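Local coordinates for protein meta cleavage compound hydrolase (Janthinobacterium, PDB 1J1I) that takes part in carbazole breakdown as a serine hydrolase, probably splitting a carbon-carbon bond of the meta-cleavage product to release anthranilate, at residues P38-H43 and H96-A101; N57-L62 and V68-M73; G122-V125 and L130-A133. All blocks are in the same frame, centred on the assembly; numbering follows the deposited sequence.

Contact 1 (P38-H43 and H96-A101); sequences PVILIH and HDFIKA
The helical turn that rests on Ile40 through Phe98 and Ile99 carries on its far side a side-chain hydrogen bond, His96 ND1 to Asp97 OD1 at 2.8 Å. The N-H...O angle of 155° shows a moderately straight bond. The carboxylate oxygen lies almost in the imidazole plane, while the ring nitrogen reaches OD1 on its anti side, 28° out of the carboxylate plane. Lys100, one turn on, sets CG 3.8 Å above one face of the His96 ring, offset toward the rim. This polar pair takes no part in the packing between helix and strand, which belongs to the alpha/beta hydrolase fold: helix 88-101 covers one face of the central sheet, here over strand 38-42.

Between strand and helix the contact is wholly apolar, and no hydrogen bond crosses it. Ile40 has by far the most surface buried, and it reaches out with its longer branch. An extended chi2 of 180° carries CD1 straight away from the strand, so that this methyl does all the touching. It approaches Phe98 at the ring edge, near the ring plane, with 4.2 Å to CE1; the ring is thus met along its rim and not over a face. Phe98 is also in edge-to-face contact with Tyr30, and its side chain touches Ile69 and Met71, so one ring reaches residues of three strands, 26-33, 67-71 and 38-42. The strand itself is held from both flanks, since Val39 pairs through its backbone with Ile69 and Ile40 pairs with Ser109 and Val111. The CB of Ile99 does not point at the strand, but its CG1 branch comes nearer, and the closest approach of the two segments is Ile40 CD1 to Ile99 CG1, 3.6 Å.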
loop_
_atom_site.group_PDB
_atom_site.type_symbol
_atom_site.label_atom_id
_atom_site.label_comp_id
_atom_site.label_asym_id
_atom_site.label_seq_id
_atom_site.Cartn_x
_atom_site.Cartn_y
_atom_site.Cartn_z
ATOM N N PRO A 38 -9.230 -19.893 2.023
ATOM C CA PRO A 38 -7.854 -20.386 1.935
ATOM C C PRO A 38 -6.856 -19.431 1.299
ATOM O O PRO A 38 -7.109 -18.873 0.227
ATOM C CB PRO A 38 -8.007 -21.651 1.111
ATOM C CG PRO A 38 -9.053 -21.245 0.142
ATOM C CD PRO A 38 -10.082 -20.592 1.044
ATOM N N VAL A 39 -5.717 -19.279 1.971
ATOM C CA VAL A 39 -4.615 -18.434 1.523
ATOM C C VAL A 39 -3.337 -19.264 1.552
ATOM O O VAL A 39 -2.960 -19.795 2.601
ATOM C CB VAL A 39 -4.402 -17.222 2.452
ATOM C CG1 VAL A 39 -3.223 -16.391 1.953
ATOM C CG2 VAL A 39 -5.663 -16.386 2.513
ATOM N N ILE A 40 -2.672 -19.367 0.403
ATOM C CA ILE A 40 -1.439 -20.133 0.294
ATOM C C ILE A 40 -0.218 -19.220 0.284
ATOM O O ILE A 40 -0.137 -18.287 -0.518
ATOM C CB ILE A 40 -1.415 -20.975 -0.997
ATOM C CG1 ILE A 40 -2.593 -21.957 -1.002
ATOM C CG2 ILE A 40 -0.074 -21.711 -1.114
ATOM C CD1 ILE A 40 -2.651 -22.841 -2.237
ATOM N N LEU A 41 0.728 -19.498 1.175
ATOM C CA LEU A 41 1.953 -18.715 1.268
ATOM C C LEU A 41 3.072 -19.518 0.608
ATOM O O LEU A 41 3.237 -20.704 0.899
ATOM C CB LEU A 41 2.286 -18.434 2.743
ATOM C CG LEU A 41 1.152 -17.851 3.604
ATOM C CD1 LEU A 41 1.643 -17.641 5.034
ATOM C CD2 LEU A 41 0.658 -16.525 3.012
ATOM N N ILE A 42 3.823 -18.875 -0.290
ATOM C CA ILE A 42 4.922 -19.534 -0.997
ATOM C C ILE A 42 6.240 -18.837 -0.685
ATOM O O ILE A 42 6.429 -17.671 -1.028
ATOM C CB ILE A 42 4.715 -19.509 -2.533
ATOM C CG1 ILE A 42 3.275 -19.893 -2.888
ATOM C CG2 ILE A 42 5.652 -20.506 -3.193
ATOM C CD1 ILE A 42 2.882 -21.272 -2.431
ATOM N N HIS A 43 7.146 -19.567 -0.039
ATOM C CA HIS A 43 8.455 -19.054 0.354
ATOM C C HIS A 43 9.346 -18.686 -0.837
ATOM O O HIS A 43 9.065 -19.051 -1.978
ATOM C CB HIS A 43 9.163 -20.098 1.229
ATOM C CG HIS A 43 9.444 -21.389 0.520
ATOM N ND1 HIS A 43 10.537 -21.562 -0.305
ATOM C CD2 HIS A 43 8.746 -22.547 0.464
ATOM C CE1 HIS A 43 10.497 -22.769 -0.838
ATOM N NE2 HIS A 43 9.420 -23.389 -0.389
ATOM N N HIS A 96 0.146 -25.993 -8.988
ATOM C CA HIS A 96 -1.165 -26.300 -9.552
ATOM C C HIS A 96 -1.685 -27.611 -8.962
ATOM O O HIS A 96 -2.835 -27.692 -8.523
ATOM C CB HIS A 96 -1.065 -26.409 -11.083
ATOM C CG HIS A 96 -2.201 -27.155 -11.720
ATOM N ND1 HIS A 96 -2.270 -28.531 -11.736
ATOM C CD2 HIS A 96 -3.308 -26.715 -12.366
ATOM C CE1 HIS A 96 -3.367 -28.908 -12.370
ATOM N NE2 HIS A 96 -4.015 -27.827 -12.762
ATOM N N ASP A 97 -0.828 -28.628 -8.948
ATOM C CA ASP A 97 -1.194 -29.938 -8.425
ATOM C C ASP A 97 -1.482 -29.894 -6.922
ATOM O O ASP A 97 -2.404 -30.555 -6.442
ATOM C CB ASP A 97 -0.088 -30.967 -8.732
ATOM C CG ASP A 97 0.104 -31.203 -10.232
ATOM O OD1 ASP A 97 -0.765 -30.800 -11.029
ATOM O OD2 ASP A 97 1.124 -31.806 -10.623
ATOM N N PHE A 98 -0.705 -29.108 -6.179
ATOM C CA PHE A 98 -0.920 -28.985 -4.741
ATOM C C PHE A 98 -2.297 -28.385 -4.479
ATOM O O PHE A 98 -3.055 -28.889 -3.655
ATOM C CB PHE A 98 0.155 -28.099 -4.107
ATOM C CG PHE A 98 -0.074 -27.816 -2.644
ATOM C CD1 PHE A 98 -0.594 -26.593 -2.234
ATOM C CD2 PHE A 98 0.230 -28.775 -1.678
ATOM C CE1 PHE A 98 -0.809 -26.317 -0.880
ATOM C CE2 PHE A 98 0.019 -28.516 -0.319
ATOM C CZ PHE A 98 -0.503 -27.278 0.082
ATOM N N ILE A 99 -2.615 -27.307 -5.185
ATOM C CA ILE A 99 -3.913 -26.665 -5.020
ATOM C C ILE A 99 -5.040 -27.665 -5.279
ATOM O O ILE A 99 -5.962 -27.792 -4.472
ATOM C CB ILE A 99 -4.042 -25.445 -5.960
ATOM C CG1 ILE A 99 -3.101 -24.333 -5.476
ATOM C CG2 ILE A 99 -5.473 -24.937 -5.981
ATOM C CD1 ILE A 99 -2.981 -23.167 -6.425
ATOM N N LYS A 100 -4.955 -28.385 -6.394
ATOM C CA LYS A 100 -5.971 -29.376 -6.745
ATOM C C LYS A 100 -6.054 -30.494 -5.700
ATOM O O LYS A 100 -7.144 -30.928 -5.335
ATOM C CB LYS A 100 -5.658 -29.991 -8.113
ATOM C CG LYS A 100 -5.568 -28.985 -9.248
ATOM C CD LYS A 100 -6.877 -28.243 -9.445
ATOM C CE LYS A 100 -7.974 -29.168 -9.940
ATOM N NZ LYS A 100 -7.611 -29.807 -11.233
ATOM N N ALA A 101 -4.898 -30.956 -5.230
ATOM C CA ALA A 101 -4.837 -32.027 -4.239
ATOM C C ALA A 101 -5.403 -31.612 -2.881
ATOM O O ALA A 101 -5.866 -32.458 -2.108
ATOM C CB ALA A 101 -3.396 -32.507 -4.079
#

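Contact 2 (N57-L62 and V68-M73); sequences NVIPIL and VIAMDM
Val68 has the largest share of buried surface, and its two methyls divide the work between Ile59 and Leu62. With CG1 anti to the backbone N (chi1 -177°), that methyl faces Ile59, whose CG2 lies 4.1 Å from Val68 CG1, and the two branched side chains pass at a slant. The other methyl fits against the end of the helix: Val68 CG2 is 3.6 Å from Leu62 CB. It is also 3.7 Å from Leu62 C, so it touches backbone as well as side chain, and Ile59 O lies 4.0 Å from the same Val68 CG2.

Ile59 reaches farther along the strand with its longer branch, whose CD1 meets Ala70 CB at 4.3 Å. Val68 and Ala70 thus present one face of the strand to the helix, while Ile69 between them turns the other way, toward Phe98. No hydrogen bond joins the two segments. Leu41 of the adjacent strand touches Ile59, Leu62 and Val68 alike, and Leu276 of helix 268-281 packs on Leu62. In chain order helix 59-62 falls between the parallel neighbours 38-42 and 67-71, so the contact belongs to a beta-alpha-beta unit of the alpha/beta hydrolase sheet.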
loop_
_atom_site.group_PDB
_atom_site.type_symbol
_atom_site.label_atom_id
_atom_site.label_comp_id
_atom_site.label_asym_id
_atom_site.label_seq_id
_atom_site.Cartn_x
_atom_site.Cartn_y
_atom_site.Cartn_z
ATOM N N ASN A 57 6.257 -15.816 11.782
ATOM C CA ASN A 57 5.568 -14.707 12.433
ATOM C C ASN A 57 4.385 -14.112 11.681
ATOM O O ASN A 57 3.682 -13.252 12.212
ATOM C CB ASN A 57 6.571 -13.598 12.759
ATOM C CG ASN A 57 7.667 -14.071 13.688
ATOM O OD1 ASN A 57 7.394 -14.685 14.721
ATOM N ND2 ASN A 57 8.916 -13.788 13.328
ATOM N N VAL A 58 4.160 -14.560 10.451
ATOM C CA VAL A 58 3.046 -14.049 9.666
ATOM C C VAL A 58 1.817 -14.947 9.780
ATOM O O VAL A 58 0.686 -14.461 9.869
ATOM C CB VAL A 58 3.442 -13.896 8.175
ATOM C CG1 VAL A 58 2.217 -13.566 7.335
ATOM C CG2 VAL A 58 4.485 -12.787 8.029
ATOM N N ILE A 59 2.043 -16.258 9.806
ATOM C CA ILE A 59 0.949 -17.217 9.887
ATOM C C ILE A 59 -0.090 -16.929 10.976
ATOM O O ILE A 59 -1.281 -16.896 10.686
ATOM C CB ILE A 59 1.480 -18.660 10.060
ATOM C CG1 ILE A 59 2.305 -19.059 8.835
ATOM C CG2 ILE A 59 0.313 -19.636 10.218
ATOM C CD1 ILE A 59 3.058 -20.367 8.998
ATOM N N PRO A 60 0.347 -16.693 12.233
ATOM C CA PRO A 60 -0.575 -16.415 13.343
ATOM C C PRO A 60 -1.516 -15.258 13.056
ATOM O O PRO A 60 -2.715 -15.327 13.322
ATOM C CB PRO A 60 0.373 -16.093 14.501
ATOM C CG PRO A 60 1.596 -16.908 14.164
ATOM C CD PRO A 60 1.734 -16.543 12.701
ATOM N N ILE A 61 -0.956 -14.188 12.511
ATOM C CA ILE A 61 -1.737 -13.003 12.205
ATOM C C ILE A 61 -2.790 -13.286 11.140
ATOM O O ILE A 61 -3.971 -12.975 11.315
ATOM C CB ILE A 61 -0.819 -11.857 11.726
ATOM C CG1 ILE A 61 0.244 -11.567 12.791
ATOM C CG2 ILE A 61 -1.641 -10.616 11.448
ATOM C CD1 ILE A 61 1.326 -10.599 12.343
ATOM N N LEU A 62 -2.367 -13.882 10.033
ATOM C CA LEU A 62 -3.294 -14.182 8.954
ATOM C C LEU A 62 -4.335 -15.220 9.378
ATOM O O LEU A 62 -5.505 -15.128 9.006
ATOM C CB LEU A 62 -2.521 -14.669 7.722
ATOM C CG LEU A 62 -1.533 -13.656 7.133
ATOM C CD1 LEU A 62 -0.815 -14.264 5.942
ATOM C CD2 LEU A 62 -2.280 -12.392 6.717
ATOM N N VAL A 68 -4.786 -20.500 6.633
ATOM C CA VAL A 68 -3.449 -20.288 6.092
ATOM C C VAL A 68 -2.727 -21.593 5.771
ATOM O O VAL A 68 -2.620 -22.484 6.614
ATOM C CB VAL A 68 -2.592 -19.471 7.073
ATOM C CG1 VAL A 68 -1.228 -19.207 6.470
ATOM C CG2 VAL A 68 -3.301 -18.159 7.418
ATOM N N ILE A 69 -2.217 -21.683 4.547
ATOM C CA ILE A 69 -1.512 -22.872 4.074
ATOM C C ILE A 69 -0.159 -22.456 3.489
ATOM O O ILE A 69 -0.099 -21.877 2.403
ATOM C CB ILE A 69 -2.344 -23.589 2.975
ATOM C CG1 ILE A 69 -3.714 -24.009 3.532
ATOM C CG2 ILE A 69 -1.571 -24.778 2.416
ATOM C CD1 ILE A 69 -3.687 -25.156 4.543
ATOM N N ALA A 70 0.917 -22.737 4.222
ATOM C CA ALA A 70 2.270 -22.400 3.784
ATOM C C ALA A 70 2.889 -23.653 3.164
ATOM O O ALA A 70 3.229 -24.600 3.870
ATOM C CB ALA A 70 3.105 -21.921 4.973
ATOM N N MET A 71 3.037 -23.637 1.840
ATOM C CA MET A 71 3.555 -24.778 1.078
ATOM C C MET A 71 5.029 -24.713 0.689
ATOM O O MET A 71 5.502 -23.685 0.217
ATOM C CB MET A 71 2.728 -24.931 -0.206
ATOM C CG MET A 71 3.125 -26.098 -1.116
ATOM S SD MET A 71 2.641 -25.822 -2.857
ATOM C CE MET A 71 4.150 -25.029 -3.485
ATOM N N ASP A 72 5.747 -25.821 0.876
ATOM C CA ASP A 72 7.148 -25.887 0.466
ATOM C C ASP A 72 7.151 -26.215 -1.023
ATOM O O ASP A 72 6.499 -27.172 -1.456
ATOM C CB ASP A 72 7.900 -26.995 1.214
ATOM C CG ASP A 72 8.365 -26.565 2.590
ATOM O OD1 ASP A 72 8.096 -25.407 2.993
ATOM O OD2 ASP A 72 9.005 -27.399 3.267
ATOM N N MET A 73 7.868 -25.421 -1.812
ATOM C CA MET A 73 7.937 -25.670 -3.243
ATOM C C MET A 73 8.705 -26.944 -3.568
ATOM O O MET A 73 9.477 -27.456 -2.756
ATOM C CB MET A 73 8.619 -24.508 -3.970
ATOM C CG MET A 73 7.806 -23.215 -4.023
ATOM S SD MET A 73 8.612 -21.988 -5.067
ATOM C CE MET A 73 9.862 -21.369 -3.941
#

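Contact 3 (G122-V125 and L130-A133); sequences GVSV and LVNA
Val131 packs on Val123 and Ser124 with a side chain that can be followed atom by atom. Its CB points at the helix and stands 4.3 Å from Ser124 OG, just behind the methyls that make the closer contacts. From CB the chain forks. CG1, anti to the backbone N (chi1 -169°), runs to Ser124, where Val131 CG1 and Ser124 OG are 3.9 Å apart. CG2 takes the position beside the backbone N and lies between both helix residues: Val131 CG2 is 4.0 Å from Val123 CG1. It is also 4.1 Å from Ser124 OG, so the hydroxyl oxygen lies against both methyls at nearly equal range.

These are van der Waals distances, and the polar need of the serine is met within its own helix: Ser124 OG hydrogen-bonds Gly120 O one turn earlier. The hydroxyl is thereby tied back to the backbone while its oxygen lies against the valine. Further along, Val125 N bonds Gly122 O at 3.1 Å, a three-residue span that marks a tighter turn of the helix at this point.

Val123 also reaches Ile92 and Leu95 of helix 88-101, and Ile110 of strand 108-113 touches both Val123 and Val131. Leu130 and Asn132 pair through their backbones with Val108. The contact thus closes a beta-alpha-beta unit in which helix 114-126, which begins at the probable nucleophile Ser114, packs beside helix 88-101 and over the parallel strands 108-113 and 131-137.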
loop_
_atom_site.group_PDB
_atom_site.type_symbol
_atom_site.label_atom_id
_atom_site.label_comp_id
_atom_site.label_asym_id
_atom_site.label_seq_id
_atom_site.Cartn_x
_atom_site.Cartn_y
_atom_site.Cartn_z
ATOM N N GLY A 122 2.951 -17.426 -12.162
ATOM C CA GLY A 122 2.792 -18.388 -13.239
ATOM C C GLY A 122 1.452 -19.102 -13.172
ATOM O O GLY A 122 0.763 -19.252 -14.188
ATOM N N VAL A 123 1.077 -19.546 -11.978
ATOM C CA VAL A 123 -0.198 -20.234 -11.786
ATOM C C VAL A 123 -1.356 -19.266 -12.061
ATOM O O VAL A 123 -2.401 -19.658 -12.583
ATOM C CB VAL A 123 -0.326 -20.791 -10.339
ATOM C CG1 VAL A 123 -1.759 -21.227 -10.067
ATOM C CG2 VAL A 123 0.620 -21.981 -10.157
ATOM N N SER A 124 -1.160 -17.998 -11.716
ATOM C CA SER A 124 -2.193 -16.991 -11.934
ATOM C C SER A 124 -2.449 -16.709 -13.408
ATOM O O SER A 124 -3.486 -16.146 -13.763
ATOM C CB SER A 124 -1.833 -15.699 -11.204
ATOM O OG SER A 124 -1.853 -15.920 -9.803
ATOM N N VAL A 125 -1.508 -17.090 -14.271
ATOM C CA VAL A 125 -1.695 -16.889 -15.701
ATOM C C VAL A 125 -2.163 -18.183 -16.378
ATOM O O VAL A 125 -3.104 -18.167 -17.175
ATOM C CB VAL A 125 -0.402 -16.395 -16.384
ATOM C CG1 VAL A 125 -0.579 -16.410 -17.916
ATOM C CG2 VAL A 125 -0.079 -14.977 -15.904
ATOM N N LEU A 130 -8.292 -21.141 -10.640
ATOM C CA LEU A 130 -8.040 -21.645 -9.295
ATOM C C LEU A 130 -7.703 -20.506 -8.337
ATOM O O LEU A 130 -7.734 -20.681 -7.118
ATOM C CB LEU A 130 -6.841 -22.593 -9.301
ATOM C CG LEU A 130 -6.855 -23.832 -10.192
ATOM C CD1 LEU A 130 -5.497 -24.522 -10.103
ATOM C CD2 LEU A 130 -7.977 -24.762 -9.753
ATOM N N VAL A 131 -7.389 -19.341 -8.894
ATOM C CA VAL A 131 -6.955 -18.200 -8.088
ATOM C C VAL A 131 -7.917 -17.029 -7.946
ATOM O O VAL A 131 -8.510 -16.573 -8.924
ATOM C CB VAL A 131 -5.621 -17.658 -8.648
ATOM C CG1 VAL A 131 -4.999 -16.658 -7.678
ATOM C CG2 VAL A 131 -4.674 -18.820 -8.915
ATOM N N ASN A 132 -8.030 -16.536 -6.712
ATOM C CA ASN A 132 -8.890 -15.406 -6.368
ATOM C C ASN A 132 -8.098 -14.093 -6.266
ATOM O O ASN A 132 -8.570 -13.041 -6.692
ATOM C CB ASN A 132 -9.579 -15.679 -5.030
ATOM C CG ASN A 132 -10.294 -14.463 -4.488
ATOM O OD1 ASN A 132 -11.281 -14.002 -5.062
ATOM N ND2 ASN A 132 -9.793 -13.928 -3.377
ATOM N N ALA A 133 -6.903 -14.163 -5.686
ATOM C CA ALA A 133 -6.048 -12.985 -5.508
ATOM C C ALA A 133 -4.588 -13.404 -5.464
ATOM O O ALA A 133 -4.272 -14.541 -5.100
ATOM C CB ALA A 133 -6.414 -12.250 -4.218
#

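How the contacts relate
All three contacts are buried, and each sets a helix against the same mixed sheet without a hydrogen bond across. Contacts 1 and 2 lie on neighbouring parallel strands, linked among other bonds by Leu41 N to Ile69 O, but cover opposite faces: Ile69 turns to helix 88-101, Val68 to helix 59-62. Contacts 1 and 3 meet where Leu130, just before strand 131-137, packs on His96, Ile99 and Lys100, and Val123 of helix 114-126 comes up to His96. Contacts 2 and 3 stay apart, about 8 Å between nearest atoms. Side chain to side chain, contacts 1 and 2 join only aliphatic or aromatic groups, although contact 2 also sets a methyl against helix backbone; contact 3 alone brings a hydroxyl against the hydrocarbon.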